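Local coordinates for protein BugD (Bordetella pertussis Tohama I, PDB 2F5X) that binds aspartic acid in a cleft and probably serves as the periplasmic solute receptor of a tripartite tricarboxylate-type transport system, at residues 172-177 / 193-198. Residues are numbered along the deposited sequence; the frame is centred on the assembly and turned at random.
Sequences KGTAPA and TTNTTQ. With ASP (aspartic acid), chain D.
Asn195 reaches across to Thr174, and this pair carries nearly all of the contact. Asn195 ND2 gives a weak, bent hydrogen bond to the backbone carbonyl of Thr174, ND2 to O 3.3 Å, with an N-H...O angle of 125°. Asn195 CG lies anti to the backbone N (chi1 -162°), which extends the amide toward the start of helix 174-182. A stronger tie runs through Asp191 on strand 188-192. Its OD1 is hydrogen-bonded to Thr174 OG1 and its OD2 to Asn195 ND2. One carboxylate thus links both side chains and would help to orient the amide.

The van der Waals part is small. The two side chains run antiparallel, side by side, with Thr174 CB 3.9 Å from Asn195 ND2. Pro30 of helix 30-46 touches both residues.

The segments belong to the two-domain fold of periplasmic binding proteins, and Gly173 and Thr174 line the ligand pocket. Gly173 is the N-cap of helix 174-182. Just after it, Thr174 N donates to the alpha-carboxylate of the ligand, N to ASP O 3.0 Å, at an N-H...O angle of 154°. The helix N-terminus would favour this negative group. Gly173 CA packs 3.3 Å from the same ASP O. Thr174 also meets the ligand side chain, its CG2 3.6 Å from ASP OD1. Ser151, His81 and Gln192 also hydrogen-bond the ligand.

Within helix 193-201, Thr197 OG1 and Thr197 N approach Thr193 O, one from each side of the carbonyl plane, with OG1 to O 2.6 Å. Gln198 NE2 donates to Thr194 O from above the carbonyl plane, 3.2 Å between NE2 and O.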
loop_
_atom_site.group_PDB
_atom_site.type_symbol
_atom_site.label_atom_id
_atom_site.label_comp_id
_atom_site.label_asym_id
_atom_site.label_seq_id
_atom_site.Cartn_x
_atom_site.Cartn_y
_atom_site.Cartn_z
ATOM N N LYS A 172 -6.910 7.272 8.531
ATOM C CA LYS A 172 -7.673 6.340 7.694
ATOM C C LYS A 172 -7.040 6.125 6.323
ATOM O O LYS A 172 -7.614 5.457 5.459
ATOM C CB LYS A 172 -9.123 6.813 7.545
ATOM C CG LYS A 172 -9.958 6.586 8.799
ATOM C CD LYS A 172 -11.355 7.178 8.639
ATOM C CE LYS A 172 -12.298 6.693 9.737
ATOM N NZ LYS A 172 -11.663 6.602 11.086
ATOM N N GLY A 173 -5.878 6.728 6.112
ATOM C CA GLY A 173 -5.151 6.610 4.858
ATOM C C GLY A 173 -4.004 7.590 4.884
ATOM O O GLY A 173 -3.954 8.452 5.767
ATOM N N THR A 174 -3.067 7.477 3.949
ATOM C CA THR A 174 -1.998 8.488 3.928
ATOM C C THR A 174 -2.356 9.771 3.193
ATOM O O THR A 174 -1.564 10.708 3.205
ATOM C CB THR A 174 -0.657 7.936 3.418
ATOM O OG1 THR A 174 -0.866 7.289 2.153
ATOM C CG2 THR A 174 -0.141 6.846 4.369
ATOM N N ALA A 175 -3.536 9.840 2.574
ATOM C CA ALA A 175 -4.024 11.134 2.104
ATOM C C ALA A 175 -4.283 12.105 3.288
ATOM O O ALA A 175 -3.697 13.196 3.319
ATOM C CB ALA A 175 -5.270 10.982 1.193
ATOM N N PRO A 176 -5.126 11.744 4.262
ATOM C CA PRO A 176 -5.279 12.599 5.454
ATOM C C PRO A 176 -3.971 12.765 6.234
ATOM O O PRO A 176 -3.726 13.848 6.778
ATOM C CB PRO A 176 -6.324 11.869 6.310
ATOM C CG PRO A 176 -6.463 10.531 5.744
ATOM C CD PRO A 176 -6.038 10.590 4.302
ATOM N N ALA A 177 -3.143 11.724 6.284
ATOM C CA ALA A 177 -1.848 11.855 6.969
ATOM C C ALA A 177 -0.984 12.901 6.274
ATOM O O ALA A 177 -0.386 13.752 6.934
ATOM C CB ALA A 177 -1.136 10.529 7.033
ATOM N N THR A 193 5.247 5.968 -3.213
ATOM C CA THR A 193 5.512 6.974 -4.253
ATOM C C THR A 193 4.269 7.404 -5.041
ATOM O O THR A 193 4.241 8.496 -5.599
ATOM C CB THR A 193 6.628 6.516 -5.223
ATOM O OG1 THR A 193 6.269 5.263 -5.829
ATOM C CG2 THR A 193 7.923 6.230 -4.457
ATOM N N THR A 194 3.240 6.563 -5.076
ATOM C CA THR A 194 1.971 6.939 -5.715
ATOM C C THR A 194 1.259 8.041 -4.934
ATOM O O THR A 194 0.302 8.645 -5.442
ATOM C CB THR A 194 1.040 5.727 -5.804
ATOM O OG1 THR A 194 1.140 4.996 -4.577
ATOM C CG2 THR A 194 1.510 4.753 -6.893
ATOM N N ASN A 195 1.706 8.290 -3.700
ATOM C CA ASN A 195 1.206 9.427 -2.919
ATOM C C ASN A 195 2.227 10.545 -2.681
ATOM O O ASN A 195 1.846 11.718 -2.493
ATOM C CB ASN A 195 0.623 8.955 -1.577
ATOM C CG ASN A 195 -0.286 9.996 -0.936
ATOM O OD1 ASN A 195 -1.190 10.534 -1.587
ATOM N ND2 ASN A 195 -0.049 10.287 0.342
ATOM N N THR A 196 3.514 10.203 -2.689
ATOM C CA THR A 196 4.535 11.164 -2.260
ATOM C C THR A 196 5.269 11.862 -3.397
ATOM O O THR A 196 5.876 12.905 -3.169
ATOM C CB THR A 196 5.598 10.512 -1.363
ATOM O OG1 THR A 196 6.299 9.511 -2.110
ATOM C CG2 THR A 196 4.975 9.787 -0.187
ATOM N N THR A 197 5.245 11.286 -4.600
ATOM C CA THR A 197 6.049 11.823 -5.708
ATOM C C THR A 197 5.797 13.310 -5.919
ATOM O O THR A 197 6.726 14.101 -5.994
ATOM C CB THR A 197 5.756 11.073 -7.017
ATOM O OG1 THR A 197 6.182 9.718 -6.889
ATOM C CG2 THR A 197 6.626 11.610 -8.151
ATOM N N GLN A 198 4.514 13.634 -6.033
ATOM C CA GLN A 198 3.967 14.968 -6.196
ATOM C C GLN A 198 4.579 15.967 -5.187
ATOM O O GLN A 198 5.073 17.054 -5.553
ATOM C CB GLN A 198 2.424 14.844 -6.026
ATOM C CG GLN A 198 1.707 13.721 -6.916
ATOM C CD GLN A 198 1.558 12.315 -6.266
ATOM O OE1 GLN A 198 2.497 11.794 -5.686
ATOM N NE2 GLN A 198 0.373 11.698 -6.411
HETATM N N ASP D . -2.146 2.528 0.841
HETATM C CA ASP D . -2.811 3.313 1.923
HETATM C C ASP D . -3.712 4.401 1.358
HETATM O O ASP D . -3.997 5.403 2.041
HETATM C CB ASP D . -1.773 3.931 2.850
HETATM C CG ASP D . -1.006 2.893 3.628
HETATM O OD1 ASP D . 0.017 3.268 4.248
HETATM O OD2 ASP D . -1.359 1.686 3.675
HETATM O OXT ASP D . -4.141 4.263 0.212
#